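Local coordinates for putative hydrolase (Bacteroides ovatus, PDB 4HBS), which is of unestablished function but is probably a hydrolase, built as a five-bladed beta-propeller, at residues L43-L48 with P397-V402; D59-T64 with S374-C379. All coordinates share one frame; numbering follows the deposited sequence.

Contact 1 lies in the blade where both ends of the chain meet, and contact 2 joins that blade to strand 60-65 of the next. Contact 1 lies about 14 Å from the centre of the chain and contact 2 about 6 Å, their own centres being about 11 Å apart. Strands 371-377 and 399-403, neighbours in one sheet, connect them: Y398 O lies 3.0 Å from T375 N, a probable hydrogen bond, and F399 CE2 packs 3.6 Å from S374 CB. P397 CG also meets V61 CG2 at 3.7 Å. Glycerol, probably from the crystallisation liquor, is hydrogen-bonded by D378 and C379 and also lies about 4 Å from the Y45 side chain; such molecules often mark pockets.

Contact 1: L43-L48 with P397-V402; sequences LKYNAL and PYFYRV
Helix 43-48, through Y45 and N46, lies beside strand 399-402 and runs nearly antiparallel to it, at 160°, with the two short axes 7.6 Å apart. N46 supplies the polar half of the contact. Its CG stands beside the backbone N and anti to the carbonyl carbon (chi1 -71°), and the amide beyond it reaches the strand. There OD1 accepts the backbone N-H of F399 at 2.7 Å in an almost straight bond (175°), with the donor in the plane of the amide carbonyl. The other branch, ND2, gives a proton to water 1 at 2.9 Å, and the same water donates to F399 O at 2.7 Å. Both polar backbone atoms of F399 are therefore met by one side-chain amide, one directly and one through water. ND2 also comes to the edge of the Y398 ring, 3.7 Å from CD1, with amide and ring almost perpendicular. An alanine here would probably leave the F399 N-H without this acceptor and water 1 without its donor from the helix.

Y45 supplies the apolar half. Its CB sits over the face of F399, 3.6 Å from CG, as a CH-pi contact, and its ring turns an edge toward that face in a T-shaped pair. Y45 CE1 lies 3.7 Å from R401 NH2, at the edge of the guanidinium and near its plane. The polar ends are held elsewhere: Y45 OH bonds E106 and Q102, while R401 forms salt bridges with D42 and E370. W73, from the next blade, packs on both Y45 and F399. Strand 38-42, which leads straight into this helix, pairs with strand 399-403, so the N-terminal and C-terminal parts of the chain share one blade: the Velcro closure of a beta-propeller.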
loop_
_atom_site.group_PDB
_atom_site.type_symbol
_atom_site.label_atom_id
_atom_site.label_comp_id
_atom_site.label_asym_id
_atom_site.label_seq_id
_atom_site.Cartn_x
_atom_site.Cartn_y
_atom_site.Cartn_z
ATOM N N LEU A 43 9.585 1.293 -15.865
ATOM C CA LEU A 43 10.818 2.046 -15.633
ATOM C C LEU A 43 10.530 3.528 -15.448
ATOM O O LEU A 43 11.331 4.207 -14.803
ATOM C CB LEU A 43 11.835 1.837 -16.750
ATOM C CG LEU A 43 12.164 0.379 -17.143
ATOM C CD1 LEU A 43 13.266 0.353 -18.165
ATOM C CD2 LEU A 43 12.551 -0.466 -15.937
ATOM N N LYS A 44 9.382 4.032 -15.982
ATOM C CA LYS A 44 8.966 5.439 -15.818
ATOM C C LYS A 44 8.690 5.724 -14.352
ATOM O O LYS A 44 9.139 6.745 -13.831
ATOM C CB LYS A 44 7.695 5.722 -16.648
ATOM C CG LYS A 44 7.324 7.180 -16.827
ATOM C CD LYS A 44 6.012 7.304 -17.615
ATOM C CE LYS A 44 6.112 8.212 -18.811
ATOM N NZ LYS A 44 5.994 9.656 -18.454
ATOM N N TYR A 45 7.936 4.812 -13.680
ATOM C CA TYR A 45 7.588 4.971 -12.266
ATOM C C TYR A 45 8.780 4.652 -11.405
ATOM O O TYR A 45 9.045 5.403 -10.489
ATOM C CB TYR A 45 6.349 4.162 -11.871
ATOM C CG TYR A 45 5.099 4.973 -12.113
ATOM C CD1 TYR A 45 4.687 5.278 -13.404
ATOM C CD2 TYR A 45 4.438 5.595 -11.061
ATOM C CE1 TYR A 45 3.607 6.124 -13.640
ATOM C CE2 TYR A 45 3.374 6.464 -11.284
ATOM C CZ TYR A 45 2.974 6.750 -12.579
ATOM O OH TYR A 45 1.934 7.637 -12.778
ATOM N N ASN A 46 9.567 3.622 -11.731
ATOM C CA ASN A 46 10.796 3.349 -10.976
ATOM C C ASN A 46 11.696 4.603 -10.972
ATOM O O ASN A 46 12.298 4.899 -9.946
ATOM C CB ASN A 46 11.554 2.147 -11.558
ATOM C CG ASN A 46 10.876 0.828 -11.306
ATOM O OD1 ASN A 46 9.783 0.767 -10.745
ATOM N ND2 ASN A 46 11.497 -0.269 -11.713
ATOM N N ALA A 47 11.721 5.379 -12.094
ATOM C CA ALA A 47 12.509 6.615 -12.200
ATOM C C ALA A 47 11.886 7.721 -11.385
ATOM O O ALA A 47 12.620 8.460 -10.724
ATOM C CB ALA A 47 12.634 7.052 -13.648
ATOM N N LEU A 48 10.541 7.835 -11.391
ATOM C CA LEU A 48 9.859 8.855 -10.592
ATOM C C LEU A 48 10.218 8.745 -9.110
ATOM O O LEU A 48 10.435 9.771 -8.471
ATOM C CB LEU A 48 8.332 8.771 -10.743
ATOM C CG LEU A 48 7.736 9.431 -11.963
ATOM C CD1 LEU A 48 6.263 9.065 -12.089
ATOM C CD2 LEU A 48 7.920 10.965 -11.921
ATOM N N PRO A 397 9.892 1.708 -3.529
ATOM C CA PRO A 397 9.025 0.848 -4.322
ATOM C C PRO A 397 9.546 0.605 -5.716
ATOM O O PRO A 397 10.261 1.422 -6.273
ATOM C CB PRO A 397 7.698 1.606 -4.351
ATOM C CG PRO A 397 8.054 3.011 -4.155
ATOM C CD PRO A 397 9.321 3.064 -3.385
ATOM N N TYR A 398 9.202 -0.542 -6.256
ATOM C CA TYR A 398 9.512 -0.925 -7.625
ATOM C C TYR A 398 8.165 -1.238 -8.245
ATOM O O TYR A 398 7.340 -1.861 -7.579
ATOM C CB TYR A 398 10.493 -2.095 -7.652
ATOM C CG TYR A 398 11.903 -1.649 -7.350
ATOM C CD1 TYR A 398 12.634 -0.905 -8.275
ATOM C CD2 TYR A 398 12.503 -1.936 -6.126
ATOM C CE1 TYR A 398 13.945 -0.507 -8.015
ATOM C CE2 TYR A 398 13.813 -1.531 -5.850
ATOM C CZ TYR A 398 14.537 -0.839 -6.810
ATOM O OH TYR A 398 15.818 -0.421 -6.561
ATOM N N PHE A 399 7.896 -0.716 -9.451
ATOM C CA PHE A 399 6.597 -0.839 -10.095
ATOM C C PHE A 399 6.573 -1.864 -11.244
ATOM O O PHE A 399 7.564 -2.048 -11.960
ATOM C CB PHE A 399 6.169 0.536 -10.602
ATOM C CG PHE A 399 6.001 1.521 -9.473
ATOM C CD1 PHE A 399 7.101 2.191 -8.942
ATOM C CD2 PHE A 399 4.762 1.717 -8.879
ATOM C CE1 PHE A 399 6.950 3.101 -7.904
ATOM C CE2 PHE A 399 4.618 2.612 -7.818
ATOM C CZ PHE A 399 5.713 3.303 -7.347
ATOM N N TYR A 400 5.413 -2.536 -11.396
ATOM C CA TYR A 400 5.160 -3.532 -12.444
ATOM C C TYR A 400 3.787 -3.320 -13.054
ATOM O O TYR A 400 2.901 -2.827 -12.380
ATOM C CB TYR A 400 5.230 -4.974 -11.877
ATOM C CG TYR A 400 6.529 -5.278 -11.178
ATOM C CD1 TYR A 400 6.744 -4.877 -9.863
ATOM C CD2 TYR A 400 7.563 -5.926 -11.841
ATOM C CE1 TYR A 400 7.956 -5.111 -9.228
ATOM C CE2 TYR A 400 8.794 -6.142 -11.222
ATOM C CZ TYR A 400 8.983 -5.739 -9.913
ATOM O OH TYR A 400 10.205 -5.929 -9.317
ATOM N N ARG A 401 3.602 -3.716 -14.308
ATOM C CA ARG A 401 2.300 -3.686 -14.988
ATOM C C ARG A 401 2.050 -5.079 -15.550
ATOM O O ARG A 401 2.972 -5.672 -16.127
ATOM C CB ARG A 401 2.252 -2.634 -16.094
ATOM C CG ARG A 401 2.598 -1.237 -15.613
ATOM C CD ARG A 401 1.685 -0.162 -16.162
ATOM N NE ARG A 401 2.003 1.134 -15.551
ATOM C CZ ARG A 401 1.189 2.188 -15.487
ATOM N NH1 ARG A 401 -0.034 2.133 -16.014
ATOM N NH2 ARG A 401 1.590 3.308 -14.897
ATOM N N VAL A 402 0.853 -5.635 -15.312
ATOM C CA VAL A 402 0.470 -6.956 -15.798
ATOM C C VAL A 402 -0.636 -6.752 -16.805
ATOM O O VAL A 402 -1.706 -6.257 -16.445
ATOM C CB VAL A 402 0.028 -7.921 -14.663
ATOM C CG1 VAL A 402 -0.153 -9.341 -15.187
ATOM C CG2 VAL A 402 1.018 -7.906 -13.502
HETATM O O HOH W 1 10.155 -2.864 -11.744
#

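Contact 2: D59-T64 with S374-C379; sequences DGVFTT and STNTDC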
loop_
_atom_site.group_PDB
_atom_site.type_symbol
_atom_site.label_atom_id
_atom_site.label_comp_id
_atom_site.label_asym_id
_atom_site.label_seq_id
_atom_site.Cartn_x
_atom_site.Cartn_y
_atom_site.Cartn_z
ATOM N N ASP A 59 8.208 3.003 2.309
ATOM C CA ASP A 59 7.393 1.835 2.631
ATOM C C ASP A 59 5.925 2.193 2.470
ATOM O O ASP A 59 5.594 3.381 2.406
ATOM C CB ASP A 59 7.712 1.585 4.098
ATOM C CG ASP A 59 7.422 0.265 4.728
ATOM O OD1 ASP A 59 8.200 -0.663 4.497
ATOM O OD2 ASP A 59 6.577 0.229 5.678
ATOM N N GLY A 60 5.053 1.192 2.461
ATOM C CA GLY A 60 3.622 1.398 2.261
ATOM C C GLY A 60 3.359 1.605 0.787
ATOM O O GLY A 60 3.396 0.644 0.017
ATOM N N VAL A 61 3.197 2.872 0.367
ATOM C CA VAL A 61 2.998 3.250 -1.039
ATOM C C VAL A 61 1.594 2.797 -1.439
ATOM O O VAL A 61 1.410 1.710 -1.982
ATOM C CB VAL A 61 4.129 2.702 -1.987
ATOM C CG1 VAL A 61 4.020 3.298 -3.379
ATOM C CG2 VAL A 61 5.520 2.985 -1.407
ATOM N N PHE A 62 0.602 3.620 -1.079
ATOM C CA PHE A 62 -0.823 3.385 -1.337
ATOM C C PHE A 62 -1.391 4.543 -2.123
ATOM O O PHE A 62 -1.289 5.672 -1.661
ATOM C CB PHE A 62 -1.592 3.275 -0.018
ATOM C CG PHE A 62 -1.225 2.151 0.915
ATOM C CD1 PHE A 62 -0.093 2.235 1.719
ATOM C CD2 PHE A 62 -2.113 1.113 1.153
ATOM C CE1 PHE A 62 0.214 1.223 2.629
ATOM C CE2 PHE A 62 -1.819 0.116 2.082
ATOM C CZ PHE A 62 -0.646 0.167 2.800
ATOM N N THR A 63 -2.038 4.276 -3.272
ATOM C CA THR A 63 -2.655 5.317 -4.095
ATOM C C THR A 63 -4.162 5.368 -3.880
ATOM O O THR A 63 -4.781 4.394 -3.435
ATOM C CB THR A 63 -2.368 5.105 -5.559
ATOM O OG1 THR A 63 -2.728 3.781 -5.896
ATOM C CG2 THR A 63 -0.949 5.348 -5.900
ATOM N N THR A 64 -4.745 6.518 -4.215
ATOM C CA THR A 64 -6.171 6.774 -4.143
ATOM C C THR A 64 -6.461 7.863 -5.139
ATOM O O THR A 64 -6.134 9.027 -4.876
ATOM C CB THR A 64 -6.597 7.160 -2.707
ATOM O OG1 THR A 64 -6.543 6.005 -1.879
ATOM C CG2 THR A 64 -8.011 7.756 -2.635
ATOM N N SER A 374 3.016 -2.540 -7.097
ATOM C CA SER A 374 4.230 -1.957 -6.537
ATOM C C SER A 374 4.642 -2.752 -5.324
ATOM O O SER A 374 3.781 -3.167 -4.555
ATOM C CB SER A 374 4.018 -0.488 -6.168
ATOM O OG SER A 374 3.382 -0.309 -4.913
ATOM N N THR A 375 5.949 -2.965 -5.145
ATOM C CA THR A 375 6.484 -3.691 -4.003
ATOM C C THR A 375 7.123 -2.742 -3.019
ATOM O O THR A 375 7.163 -1.540 -3.235
ATOM C CB THR A 375 7.555 -4.671 -4.475
ATOM O OG1 THR A 375 8.660 -3.945 -5.029
ATOM C CG2 THR A 375 7.033 -5.678 -5.446
ATOM N N ASN A 376 7.565 -3.296 -1.908
ATOM C CA ASN A 376 8.414 -2.681 -0.903
ATOM C C ASN A 376 9.508 -3.695 -0.699
ATOM O O ASN A 376 9.195 -4.885 -0.732
ATOM C CB ASN A 376 7.672 -2.402 0.414
ATOM C CG ASN A 376 6.631 -1.310 0.452
ATOM O OD1 ASN A 376 5.986 -1.134 1.492
ATOM N ND2 ASN A 376 6.429 -0.520 -0.614
ATOM N N THR A 377 10.778 -3.270 -0.537
ATOM C CA THR A 377 11.885 -4.200 -0.310
ATOM C C THR A 377 12.704 -3.714 0.849
ATOM O O THR A 377 12.591 -2.564 1.251
ATOM C CB THR A 377 12.694 -4.453 -1.578
ATOM O OG1 THR A 377 12.834 -3.234 -2.302
ATOM C CG2 THR A 377 12.037 -5.501 -2.458
ATOM N N ASP A 378 13.506 -4.624 1.396
ATOM C CA ASP A 378 14.287 -4.528 2.637
ATOM C C ASP A 378 15.679 -5.087 2.467
ATOM O O ASP A 378 15.812 -6.107 1.789
ATOM C CB ASP A 378 13.589 -5.517 3.628
ATOM C CG ASP A 378 13.075 -5.051 4.939
ATOM O OD1 ASP A 378 12.753 -3.859 5.057
ATOM O OD2 ASP A 378 12.837 -5.909 5.804
ATOM N N CYS A 379 16.679 -4.584 3.213
ATOM C CA CYS A 379 17.992 -5.253 3.302
ATOM C C CYS A 379 18.129 -5.721 4.766
ATOM O O CYS A 379 17.489 -5.136 5.650
ATOM C CB CYS A 379 19.143 -4.364 2.848
ATOM S SG CYS A 379 19.227 -2.772 3.675
HETATM O O HOH W 2 3.624 -1.007 -2.111
#
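The hydrogen bonds between D59-T64 and S374-C379 centre on N376, whose side-chain amide faces the peptide groups of G60. CG stands beside the backbone N and anti to the carbonyl carbon (chi1 -71°), and the amide beyond it reaches G60. OD1 accepts G60 N at 2.7 Å, in a bent bond (136°) whose donor is tilted from the carbonyl plane. ND2 gives a weak bond to G60 O at 3.3 Å and a shorter one, 2.9 Å, to T375 O in its own strand, approaching from well above that carbonyl's plane. D59, whose OD1 bonds Y357, crosses N376 at about a right angle.

Water adds a second route. Water 2 lies 2.7 Å from G60 O, to which it can donate, and is hydrogen-bonded to S374 OG, a hydroxyl also bound to H362.

Packing is slight: V61 puts its two methyls against polar atoms, CG2 at 3.7 Å from N376 ND2 and CG1 near S374 OG.

In the backbone, the strands belong to different sheets, their axes 7.5 Å apart. V61 and F62 both face S74, which fits a G1 beta bulge, with V61 itself at positive phi; just before it G60 also has positive phi, which favours glycine.

Chemically, the buried asparagine meets both the N-H and, weakly, the C=O of G60, in the manner of a neighbouring strand. It thus ties the edge strand of one blade to the closing blade without direct backbone pairing between these segments.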